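Local atomic coordinates of lysine/ornithine decarboxylase (Vibrio vulnificus, PDB entry 2PLJ), a protein that probably decarboxylates both L-lysine and L-ornithine with pyridoxal phosphate as cofactor, yielding the diamines cadaverine and putrescine. Residues V166-F174 with F187-I198; Y225-M236 with T249-P257. One frame throughout, in Å; residues are numbered along the deposited sequence.

Contact 1 (V166-F174 with F187-I198)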
loop_
_atom_site.group_PDB
_atom_site.type_symbol
_atom_site.label_atom_id
_atom_site.label_comp_id
_atom_site.label_asym_id
_atom_site.label_seq_id
_atom_site.Cartn_x
_atom_site.Cartn_y
_atom_site.Cartn_z
ATOM N N VAL A 166 31.487 -2.129 -15.618
ATOM C CA VAL A 166 30.198 -2.814 -15.718
ATOM C C VAL A 166 30.118 -3.834 -16.869
ATOM O O VAL A 166 30.861 -3.739 -17.862
ATOM C CB VAL A 166 29.022 -1.785 -15.886
ATOM C CG1 VAL A 166 29.001 -0.764 -14.721
ATOM C CG2 VAL A 166 29.077 -1.104 -17.254
ATOM N N GLU A 167 29.198 -4.791 -16.737
ATOM C CA GLU A 167 28.746 -5.567 -17.893
ATOM C C GLU A 167 27.218 -5.574 -17.862
ATOM O O GLU A 167 26.619 -5.638 -16.794
ATOM C CB GLU A 167 29.308 -6.991 -17.909
ATOM C CG GLU A 167 29.062 -7.783 -16.627
ATOM C CD GLU A 167 29.680 -9.189 -16.636
ATOM O OE1 GLU A 167 30.350 -9.554 -17.625
ATOM O OE2 GLU A 167 29.509 -9.916 -15.636
ATOM N N LEU A 168 26.603 -5.470 -19.032
ATOM C CA LEU A 168 25.155 -5.216 -19.096
ATOM C C LEU A 168 24.362 -6.392 -19.682
ATOM O O LEU A 168 24.806 -7.057 -20.641
ATOM C CB LEU A 168 24.904 -3.977 -19.975
ATOM C CG LEU A 168 25.632 -2.685 -19.556
ATOM C CD1 LEU A 168 25.273 -1.586 -20.521
ATOM C CD2 LEU A 168 25.246 -2.326 -18.111
ATOM N N LEU A 169 23.175 -6.615 -19.123
ATOM C CA LEU A 169 22.175 -7.494 -19.728
ATOM C C LEU A 169 21.193 -6.604 -20.474
ATOM O O LEU A 169 20.708 -5.600 -19.912
ATOM C CB LEU A 169 21.427 -8.306 -18.656
ATOM C CG LEU A 169 22.267 -9.349 -17.906
ATOM C CD1 LEU A 169 21.527 -9.829 -16.625
ATOM C CD2 LEU A 169 22.633 -10.517 -18.816
ATOM N N VAL A 170 20.874 -6.973 -21.716
ATOM C CA VAL A 170 19.904 -6.214 -22.507
ATOM C C VAL A 170 18.565 -6.920 -22.385
ATOM O O VAL A 170 18.462 -8.094 -22.725
ATOM C CB VAL A 170 20.303 -6.108 -24.014
ATOM C CG1 VAL A 170 19.261 -5.266 -24.736
ATOM C CG2 VAL A 170 21.698 -5.478 -24.137
ATOM N N ARG A 171 17.563 -6.215 -21.853
ATOM C CA ARG A 171 16.290 -6.834 -21.544
ATOM C C ARG A 171 15.361 -6.670 -22.745
ATOM O O ARG A 171 15.156 -5.541 -23.221
ATOM C CB ARG A 171 15.645 -6.196 -20.306
ATOM C CG ARG A 171 14.249 -6.793 -20.039
ATOM C CD ARG A 171 13.778 -6.417 -18.652
ATOM N NE ARG A 171 12.375 -6.765 -18.462
ATOM C CZ ARG A 171 11.680 -6.546 -17.334
ATOM N NH1 ARG A 171 12.263 -6.050 -16.242
ATOM N NH2 ARG A 171 10.374 -6.850 -17.294
ATOM N N LEU A 172 14.830 -7.792 -23.210
ATOM C CA LEU A 172 13.867 -7.820 -24.331
ATOM C C LEU A 172 12.448 -8.008 -23.809
ATOM O O LEU A 172 12.240 -8.614 -22.752
ATOM C CB LEU A 172 14.197 -8.954 -25.312
ATOM C CG LEU A 172 15.353 -8.735 -26.292
ATOM C CD1 LEU A 172 16.678 -8.691 -25.559
ATOM C CD2 LEU A 172 15.400 -9.780 -27.404
ATOM N N SER A 173 11.482 -7.492 -24.564
ATOM C CA SER A 173 10.085 -7.884 -24.385
ATOM C C SER A 173 9.506 -8.323 -25.733
ATOM O O SER A 173 9.979 -7.910 -26.794
ATOM C CB SER A 173 9.265 -6.756 -23.743
ATOM O OG SER A 173 8.980 -5.730 -24.675
ATOM N N PHE A 174 8.473 -9.154 -25.695
ATOM C CA PHE A 174 7.959 -9.777 -26.903
ATOM C C PHE A 174 6.501 -9.412 -27.161
ATOM O O PHE A 174 6.091 -9.417 -28.305
ATOM C CB PHE A 174 8.140 -11.296 -26.828
ATOM C CG PHE A 174 9.469 -11.691 -26.269
ATOM C CD1 PHE A 174 9.639 -11.794 -24.891
ATOM C CD2 PHE A 174 10.571 -11.873 -27.113
ATOM C CE1 PHE A 174 10.888 -12.101 -24.361
ATOM C CE2 PHE A 174 11.816 -12.199 -26.585
ATOM C CZ PHE A 174 11.973 -12.308 -25.216
ATOM N N PHE A 187 8.734 -2.659 -19.542
ATOM C CA PHE A 187 10.182 -2.779 -19.783
ATOM C C PHE A 187 10.487 -3.753 -20.909
ATOM O O PHE A 187 9.649 -4.593 -21.280
ATOM C CB PHE A 187 10.921 -3.306 -18.559
ATOM C CG PHE A 187 10.748 -2.476 -17.318
ATOM C CD1 PHE A 187 11.257 -1.174 -17.236
ATOM C CD2 PHE A 187 10.149 -3.050 -16.198
ATOM C CE1 PHE A 187 11.104 -0.426 -16.046
ATOM C CE2 PHE A 187 9.983 -2.304 -14.999
ATOM C CZ PHE A 187 10.467 -1.010 -14.924
ATOM N N GLY A 188 11.699 -3.636 -21.438
ATOM C CA GLY A 188 12.186 -4.575 -22.438
ATOM C C GLY A 188 12.052 -4.025 -23.848
ATOM O O GLY A 188 11.029 -3.417 -24.192
ATOM N N CYS A 189 13.099 -4.214 -24.650
ATOM C CA CYS A 189 13.085 -3.694 -26.034
ATOM C C CYS A 189 12.755 -4.800 -27.028
ATOM O O CYS A 189 12.708 -5.982 -26.671
ATOM C CB CYS A 189 14.430 -3.057 -26.388
ATOM S SG CYS A 189 15.776 -4.216 -26.346
ATOM N N SER A 190 12.551 -4.416 -28.287
ATOM C CA SER A 190 12.332 -5.394 -29.344
ATOM C C SER A 190 13.663 -6.056 -29.703
ATOM O O SER A 190 14.729 -5.479 -29.468
ATOM C CB SER A 190 11.753 -4.712 -30.605
ATOM O OG SER A 190 12.694 -3.827 -31.181
ATOM N N PRO A 191 13.609 -7.238 -30.342
ATOM C CA PRO A 191 14.816 -7.866 -30.894
ATOM C C PRO A 191 15.640 -6.914 -31.809
ATOM O O PRO A 191 16.870 -6.858 -31.691
ATOM C CB PRO A 191 14.246 -9.048 -31.695
ATOM C CG PRO A 191 13.003 -9.408 -30.952
ATOM C CD PRO A 191 12.418 -8.086 -30.540
ATOM N N GLU A 192 14.971 -6.169 -32.696
ATOM C CA GLU A 192 15.669 -5.195 -33.548
ATOM C C GLU A 192 16.375 -4.098 -32.719
ATOM O O GLU A 192 17.532 -3.753 -32.994
ATOM C CB GLU A 192 14.701 -4.569 -34.564
ATOM C CG GLU A 192 15.372 -3.622 -35.537
ATOM C CD GLU A 192 14.424 -3.059 -36.585
ATOM O OE1 GLU A 192 13.189 -3.125 -36.378
ATOM O OE2 GLU A 192 14.915 -2.548 -37.621
ATOM N N GLN A 193 15.668 -3.570 -31.711
ATOM C CA GLN A 193 16.223 -2.556 -30.810
ATOM C C GLN A 193 17.395 -3.132 -30.014
ATOM O O GLN A 193 18.358 -2.419 -29.715
ATOM C CB GLN A 193 15.158 -2.006 -29.841
ATOM C CG GLN A 193 14.101 -1.118 -30.512
ATOM C CD GLN A 193 12.896 -0.771 -29.620
ATOM O OE1 GLN A 193 12.526 -1.498 -28.676
ATOM N NE2 GLN A 193 12.264 0.356 -29.936
ATOM N N ALA A 194 17.289 -4.408 -29.641
ATOM C CA ALA A 194 18.350 -5.064 -28.875
ATOM C C ALA A 194 19.656 -5.068 -29.682
ATOM O O ALA A 194 20.720 -4.760 -29.137
ATOM C CB ALA A 194 17.950 -6.461 -28.494
ATOM N N LEU A 195 19.565 -5.398 -30.971
ATOM C CA LEU A 195 20.745 -5.388 -31.850
ATOM C C LEU A 195 21.352 -3.984 -31.949
ATOM O O LEU A 195 22.573 -3.834 -31.869
ATOM C CB LEU A 195 20.425 -6.016 -33.223
ATOM C CG LEU A 195 20.154 -7.526 -33.094
ATOM C CD1 LEU A 195 19.426 -8.100 -34.307
ATOM C CD2 LEU A 195 21.441 -8.303 -32.821
ATOM N N VAL A 196 20.497 -2.962 -32.042
ATOM C CA VAL A 196 20.954 -1.559 -32.082
ATOM C C VAL A 196 21.672 -1.190 -30.776
ATOM O O VAL A 196 22.744 -0.587 -30.790
ATOM C CB VAL A 196 19.795 -0.564 -32.380
ATOM C CG1 VAL A 196 20.287 0.867 -32.340
ATOM C CG2 VAL A 196 19.163 -0.840 -33.767
ATOM N N ILE A 197 21.099 -1.601 -29.643
ATOM C CA ILE A 197 21.747 -1.359 -28.357
ATOM C C ILE A 197 23.117 -2.057 -28.281
ATOM O O ILE A 197 24.108 -1.475 -27.809
ATOM C CB ILE A 197 20.830 -1.802 -27.187
ATOM C CG1 ILE A 197 19.637 -0.842 -27.075
ATOM C CG2 ILE A 197 21.607 -1.822 -25.872
ATOM C CD1 ILE A 197 18.490 -1.362 -26.184
ATOM N N ILE A 198 23.184 -3.284 -28.780
ATOM C CA ILE A 198 24.405 -4.091 -28.674
ATOM C C ILE A 198 25.504 -3.506 -29.599
ATOM O O ILE A 198 26.670 -3.357 -29.195
ATOM C CB ILE A 198 24.124 -5.587 -28.923
ATOM C CG1 ILE A 198 23.273 -6.166 -27.767
ATOM C CG2 ILE A 198 25.433 -6.392 -29.061
ATOM C CD1 ILE A 198 22.657 -7.502 -28.055
HETATM O O HOH W 1 8.705 -6.976 -19.788
#
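R171 reaches out of strand 167-171 and lays its guanidinium against F187. From CB the chain runs fully extended, CG anti to the backbone N (chi1 176°), and CG passes G188 CA at 3.9 Å. NE comes to 3.8 Å from F187 CB, and CZ sits 3.5 Å from the same F187 CB, which lies over the centre of one face of the guanidinium; NH1 leans obliquely to the ring, CD2 being its nearest atom. NH2 donates to a water that in turn donates to F187 O, a bridge that ties the R171 tip to the backbone of F187. Beside this, the two segments pair through a single beta bridge: C189 N gives a bond to R171 O (2.8 Å), and S173 N gives one back to C189 O (2.9 Å). S173 OG adds a weak bond to G188 O, an oxygen that also accepts from R312 of the second subunit. Earlier in the strand, V170 splits its branches, CG1 toward C189 SG and A194 CB, CG2 at 4.0 Å from both I197 CG2 and I198 CG1. S190 and Q193 close a capping box. This is a strand-loop-helix step of the beta/alpha barrel, with R171 lining the P3T pocket.

Contact 2 (Y225-M236 with T249-P257). With P3T ((4-{[(4-aminobutyl)amino]methyl}-5-hydroxy-6-methylpyridin-3-yl)methyl dihydrogen phosphate), chain D.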
loop_
_atom_site.group_PDB
_atom_site.type_symbol
_atom_site.label_atom_id
_atom_site.label_comp_id
_atom_site.label_asym_id
_atom_site.label_seq_id
_atom_site.Cartn_x
_atom_site.Cartn_y
_atom_site.Cartn_z
ATOM N N TYR A 225 8.017 -18.733 -21.681
ATOM C CA TYR A 225 9.471 -18.883 -21.550
ATOM C C TYR A 225 10.109 -19.452 -22.809
ATOM O O TYR A 225 11.145 -18.956 -23.289
ATOM C CB TYR A 225 9.834 -19.761 -20.355
ATOM C CG TYR A 225 9.434 -19.161 -19.014
ATOM C CD1 TYR A 225 10.327 -18.375 -18.270
ATOM C CD2 TYR A 225 8.152 -19.383 -18.494
ATOM C CE1 TYR A 225 9.958 -17.805 -17.005
ATOM C CE2 TYR A 225 7.758 -18.823 -17.243
ATOM C CZ TYR A 225 8.669 -18.065 -16.506
ATOM O OH TYR A 225 8.272 -17.540 -15.316
ATOM N N VAL A 226 9.504 -20.515 -23.323
ATOM C CA VAL A 226 10.030 -21.178 -24.519
ATOM C C VAL A 226 10.166 -20.189 -25.691
ATOM O O VAL A 226 11.225 -20.115 -26.308
ATOM C CB VAL A 226 9.127 -22.373 -24.916
ATOM C CG1 VAL A 226 9.627 -23.025 -26.201
ATOM C CG2 VAL A 226 9.080 -23.391 -23.757
ATOM N N GLU A 227 9.108 -19.431 -25.980
ATOM C CA GLU A 227 9.127 -18.496 -27.111
ATOM C C GLU A 227 10.185 -17.419 -26.912
ATOM O O GLU A 227 10.877 -17.051 -27.874
ATOM C CB GLU A 227 7.768 -17.827 -27.342
ATOM C CG GLU A 227 6.608 -18.750 -27.745
ATOM C CD GLU A 227 5.391 -17.971 -28.264
ATOM O OE1 GLU A 227 5.178 -16.811 -27.818
ATOM O OE2 GLU A 227 4.641 -18.517 -29.103
ATOM N N ALA A 228 10.290 -16.917 -25.677
ATOM C CA ALA A 228 11.302 -15.928 -25.315
ATOM C C ALA A 228 12.708 -16.479 -25.517
ATOM O O ALA A 228 13.576 -15.801 -26.064
ATOM C CB ALA A 228 11.102 -15.441 -23.854
ATOM N N ILE A 229 12.925 -17.717 -25.090
ATOM C CA ILE A 229 14.248 -18.342 -25.198
ATOM C C ILE A 229 14.669 -18.503 -26.676
ATOM O O ILE A 229 15.804 -18.142 -27.068
ATOM C CB ILE A 229 14.305 -19.678 -24.427
ATOM C CG1 ILE A 229 14.204 -19.412 -22.901
ATOM C CG2 ILE A 229 15.591 -20.448 -24.771
ATOM C CD1 ILE A 229 13.832 -20.638 -22.057
ATOM N N HIS A 230 13.735 -18.980 -27.499
ATOM C CA HIS A 230 13.995 -19.079 -28.938
ATOM C C HIS A 230 14.356 -17.706 -29.507
ATOM O O HIS A 230 15.329 -17.584 -30.232
ATOM C CB HIS A 230 12.788 -19.613 -29.699
ATOM C CG HIS A 230 12.453 -21.043 -29.411
ATOM N ND1 HIS A 230 13.408 -22.001 -29.139
ATOM C CD2 HIS A 230 11.260 -21.692 -29.420
ATOM C CE1 HIS A 230 12.815 -23.171 -28.957
ATOM N NE2 HIS A 230 11.513 -23.009 -29.121
ATOM N N THR A 231 13.600 -16.666 -29.138
ATOM C CA THR A 231 13.880 -15.334 -29.678
ATOM C C THR A 231 15.254 -14.810 -29.266
ATOM O O THR A 231 16.026 -14.338 -30.114
ATOM C CB THR A 231 12.763 -14.353 -29.359
ATOM O OG1 THR A 231 11.598 -14.774 -30.083
ATOM C CG2 THR A 231 13.128 -12.941 -29.836
ATOM N N CYS A 232 15.575 -14.963 -27.982
ATOM C CA CYS A 232 16.892 -14.599 -27.482
ATOM C C CYS A 232 18.001 -15.367 -28.202
ATOM O O CYS A 232 19.033 -14.776 -28.546
ATOM C CB CYS A 232 16.968 -14.792 -25.967
ATOM S SG CYS A 232 15.945 -13.547 -25.164
ATOM N N ARG A 233 17.790 -16.665 -28.417
ATOM C CA ARG A 233 18.766 -17.490 -29.133
ATOM C C ARG A 233 19.025 -16.944 -30.539
ATOM O O ARG A 233 20.173 -16.861 -30.975
ATOM C CB ARG A 233 18.318 -18.949 -29.204
ATOM C CG ARG A 233 19.324 -19.848 -29.939
ATOM C CD ARG A 233 18.983 -21.319 -29.779
ATOM N NE ARG A 233 17.578 -21.581 -30.073
ATOM C CZ ARG A 233 17.089 -21.750 -31.305
ATOM N NH1 ARG A 233 17.887 -21.684 -32.371
ATOM N NH2 ARG A 233 15.797 -21.991 -31.474
ATOM N N HIS A 234 17.952 -16.573 -31.231
ATOM C CA HIS A 234 18.080 -15.996 -32.568
ATOM C C HIS A 234 18.795 -14.644 -32.516
ATOM O O HIS A 234 19.602 -14.346 -33.397
ATOM C CB HIS A 234 16.723 -15.924 -33.269
ATOM C CG HIS A 234 16.116 -17.271 -33.532
ATOM N ND1 HIS A 234 16.821 -18.312 -34.106
ATOM C CD2 HIS A 234 14.868 -17.741 -33.309
ATOM C CE1 HIS A 234 16.035 -19.371 -34.201
ATOM N NE2 HIS A 234 14.848 -19.052 -33.713
ATOM N N VAL A 235 18.537 -13.852 -31.471
ATOM C CA VAL A 235 19.230 -12.575 -31.324
ATOM C C VAL A 235 20.730 -12.815 -31.117
ATOM O O VAL A 235 21.552 -12.119 -31.712
ATOM C CB VAL A 235 18.631 -11.696 -30.203
ATOM C CG1 VAL A 235 19.534 -10.511 -29.902
ATOM C CG2 VAL A 235 17.204 -11.237 -30.584
ATOM N N MET A 236 21.081 -13.803 -30.287
ATOM C CA MET A 236 22.486 -14.128 -30.058
ATOM C C MET A 236 23.189 -14.531 -31.340
ATOM O O MET A 236 24.336 -14.144 -31.569
ATOM C CB MET A 236 22.620 -15.233 -29.027
ATOM C CG MET A 236 22.255 -14.742 -27.664
ATOM S SD MET A 236 22.111 -16.073 -26.457
ATOM C CE MET A 236 22.488 -15.200 -24.945
ATOM N N THR A 249 25.571 -14.832 -21.745
ATOM C CA THR A 249 24.553 -15.078 -20.690
ATOM C C THR A 249 23.127 -14.872 -21.199
ATOM O O THR A 249 22.881 -13.926 -21.952
ATOM C CB THR A 249 24.803 -14.126 -19.498
ATOM O OG1 THR A 249 26.178 -14.214 -19.087
ATOM C CG2 THR A 249 23.864 -14.403 -18.315
ATOM N N LEU A 250 22.226 -15.776 -20.784
ATOM C CA LEU A 250 20.778 -15.588 -20.911
ATOM C C LEU A 250 20.186 -15.622 -19.526
ATOM O O LEU A 250 20.404 -16.588 -18.783
ATOM C CB LEU A 250 20.138 -16.701 -21.753
ATOM C CG LEU A 250 18.638 -16.508 -21.932
ATOM C CD1 LEU A 250 18.369 -15.122 -22.585
ATOM C CD2 LEU A 250 18.039 -17.650 -22.773
ATOM N N ASP A 251 19.422 -14.585 -19.188
ATOM C CA ASP A 251 18.744 -14.508 -17.887
ATOM C C ASP A 251 17.242 -14.618 -18.184
ATOM O O ASP A 251 16.695 -13.731 -18.852
ATOM C CB ASP A 251 19.111 -13.153 -17.260
ATOM C CG ASP A 251 18.335 -12.829 -15.989
ATOM O OD1 ASP A 251 17.355 -13.529 -15.636
ATOM O OD2 ASP A 251 18.749 -11.828 -15.355
ATOM N N ILE A 252 16.597 -15.699 -17.732
ATOM C CA ILE A 252 15.192 -15.983 -18.090
ATOM C C ILE A 252 14.140 -15.380 -17.134
ATOM O O ILE A 252 12.947 -15.666 -17.229
ATOM C CB ILE A 252 14.926 -17.505 -18.289
ATOM C CG1 ILE A 252 15.137 -18.266 -16.957
ATOM C CG2 ILE A 252 15.822 -18.068 -19.424
ATOM C CD1 ILE A 252 14.596 -19.691 -16.969
ATOM N N GLY A 253 14.621 -14.527 -16.243
ATOM C CA GLY A 253 13.780 -13.787 -15.297
ATOM C C GLY A 253 13.052 -14.647 -14.272
ATOM O O GLY A 253 13.514 -15.758 -13.910
ATOM N N GLY A 254 11.976 -14.067 -13.746
ATOM C CA GLY A 254 11.176 -14.708 -12.702
ATOM C C GLY A 254 9.866 -15.246 -13.242
ATOM O O GLY A 254 9.727 -15.549 -14.435
ATOM N N GLY A 255 8.898 -15.376 -12.336
ATOM C CA GLY A 255 7.505 -15.640 -12.766
ATOM C C GLY A 255 6.986 -17.050 -12.563
ATOM O O GLY A 255 5.841 -17.343 -12.892
ATOM N N PHE A 256 7.825 -17.922 -12.019
ATOM C CA PHE A 256 7.441 -19.307 -11.762
ATOM C C PHE A 256 6.304 -19.265 -10.762
ATOM O O PHE A 256 6.358 -18.505 -9.786
ATOM C CB PHE A 256 8.639 -20.084 -11.197
ATOM C CG PHE A 256 9.881 -19.911 -12.028
ATOM C CD1 PHE A 256 10.011 -20.572 -13.257
ATOM C CD2 PHE A 256 10.862 -18.986 -11.642
ATOM C CE1 PHE A 256 11.161 -20.368 -14.048
ATOM C CE2 PHE A 256 12.007 -18.779 -12.427
ATOM C CZ PHE A 256 12.152 -19.478 -13.639
ATOM N N PRO A 257 5.240 -20.028 -11.048
ATOM C CA PRO A 257 4.005 -19.915 -10.275
ATOM C C PRO A 257 3.928 -20.839 -9.054
ATOM O O PRO A 257 4.587 -21.887 -8.997
ATOM C CB PRO A 257 2.933 -20.311 -11.313
ATOM C CG PRO A 257 3.617 -21.440 -12.095
ATOM C CD PRO A 257 5.093 -20.947 -12.200
HETATM O OAE P3T D . 9.388 -14.773 -9.556
HETATM P PAU P3T D . 8.440 -13.501 -9.461
HETATM O OAF P3T D . 8.286 -13.042 -7.934
HETATM O OAC P3T D . 7.091 -13.654 -10.140
HETATM O OAP P3T D . 9.141 -12.213 -10.146
HETATM C CAM P3T D . 10.440 -11.740 -9.592
HETATM C CAS P3T D . 10.952 -10.695 -10.593
HETATM C CAH P3T D . 12.109 -11.090 -11.277
HETATM N NAO P3T D . 12.649 -10.279 -12.187
HETATM C CAQ P3T D . 12.111 -9.108 -12.506
HETATM C CAA P3T D . 12.783 -8.243 -13.601
HETATM C CAR P3T D . 10.927 -8.663 -11.881
HETATM O OAD P3T D . 10.418 -7.468 -12.217
HETATM C CAT P3T D . 10.316 -9.479 -10.905
HETATM C CAG P3T D . 9.152 -9.010 -10.222
HETATM N NAN P3T D . 8.372 -8.105 -10.796
HETATM C CAL P3T D . 7.143 -7.481 -10.207
HETATM C CAK P3T D . 6.178 -8.512 -9.598
HETATM C CAJ P3T D . 5.018 -7.685 -8.959
HETATM C CAI P3T D . 3.982 -8.608 -8.308
HETATM N NAB P3T D . 2.769 -7.868 -7.883
#
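The rings of Y225 and F256 lie almost parallel, planes 9° apart, but are slid so far that they barely overlap, with centroids separated by 5.4 Å. What sits over the F256 face is the Y225 hydroxyl, offset toward the rim; the closest ring carbons are CE1 of each, 4.1 Å apart. Round the edge of the Y225 ring, near its plane, come the carbonyl oxygens of I252 and G254. The hydroxyl donates to G254 O over a short 2.6 Å, approaching 28° out of the carbonyl plane. With CG anti to its carbonyl carbon (chi1 -64°), Y225 extends from the helix to the glycine turn. The same peptide is gripped at both ends: its oxygen, G254 O, takes the tyrosine hydroxyl, and its N-H, on G255, donates to phosphate oxygen OAE of P3T in a nearly straight bond (N to OAE 2.9 Å). G255, at a positive phi, passes its carbonyl carbon C 3.1 Å from Y225 OH. An Asx turn precedes this, D251 OD1 taking the G253 N-H.

Along the helix the contact turns apolar: I229 CG1 meets I252 CG2, and C232 CB packs on L250 CD1 at 3.7 Å. The extended M236 rests its CE against the carbonyl oxygen T249 O, 3.3 Å away, with L250 CB also near. Helix 223-241 therefore covers the outside of strand 249-251, to which it leads in a beta-alpha-beta unit of the barrel; the glycine turn after that strand brings G254 and G255 to the phosphate, as in the related fold-type III decarboxylases.

Overall arrangement
The two contacts follow one another along the chain, their centres 12 Å apart, and each fixes a helix or loop against a strand of the same parallel barrel sheet, strand 207-212 lying between 167-171 and 249-251. They also meet directly: F174 CE1 rests 3.4 Å from A228 CB, P191 CG approaches T231 CG2 at 3.7 Å, and inside the barrel L169 CD1 lies 3.6 Å from D251 OD2. Both deliver residues to P3T, the putrescine-cofactor adduct. Contact 1 brings the R171 side chain to about 3 Å from it at the nearest atoms, whereas contact 2 bonds its phosphate through G255 N; S217, G292, R293, D334 and Y388 also hydrogen-bond to P3T. Only contact 1 reaches the second subunit.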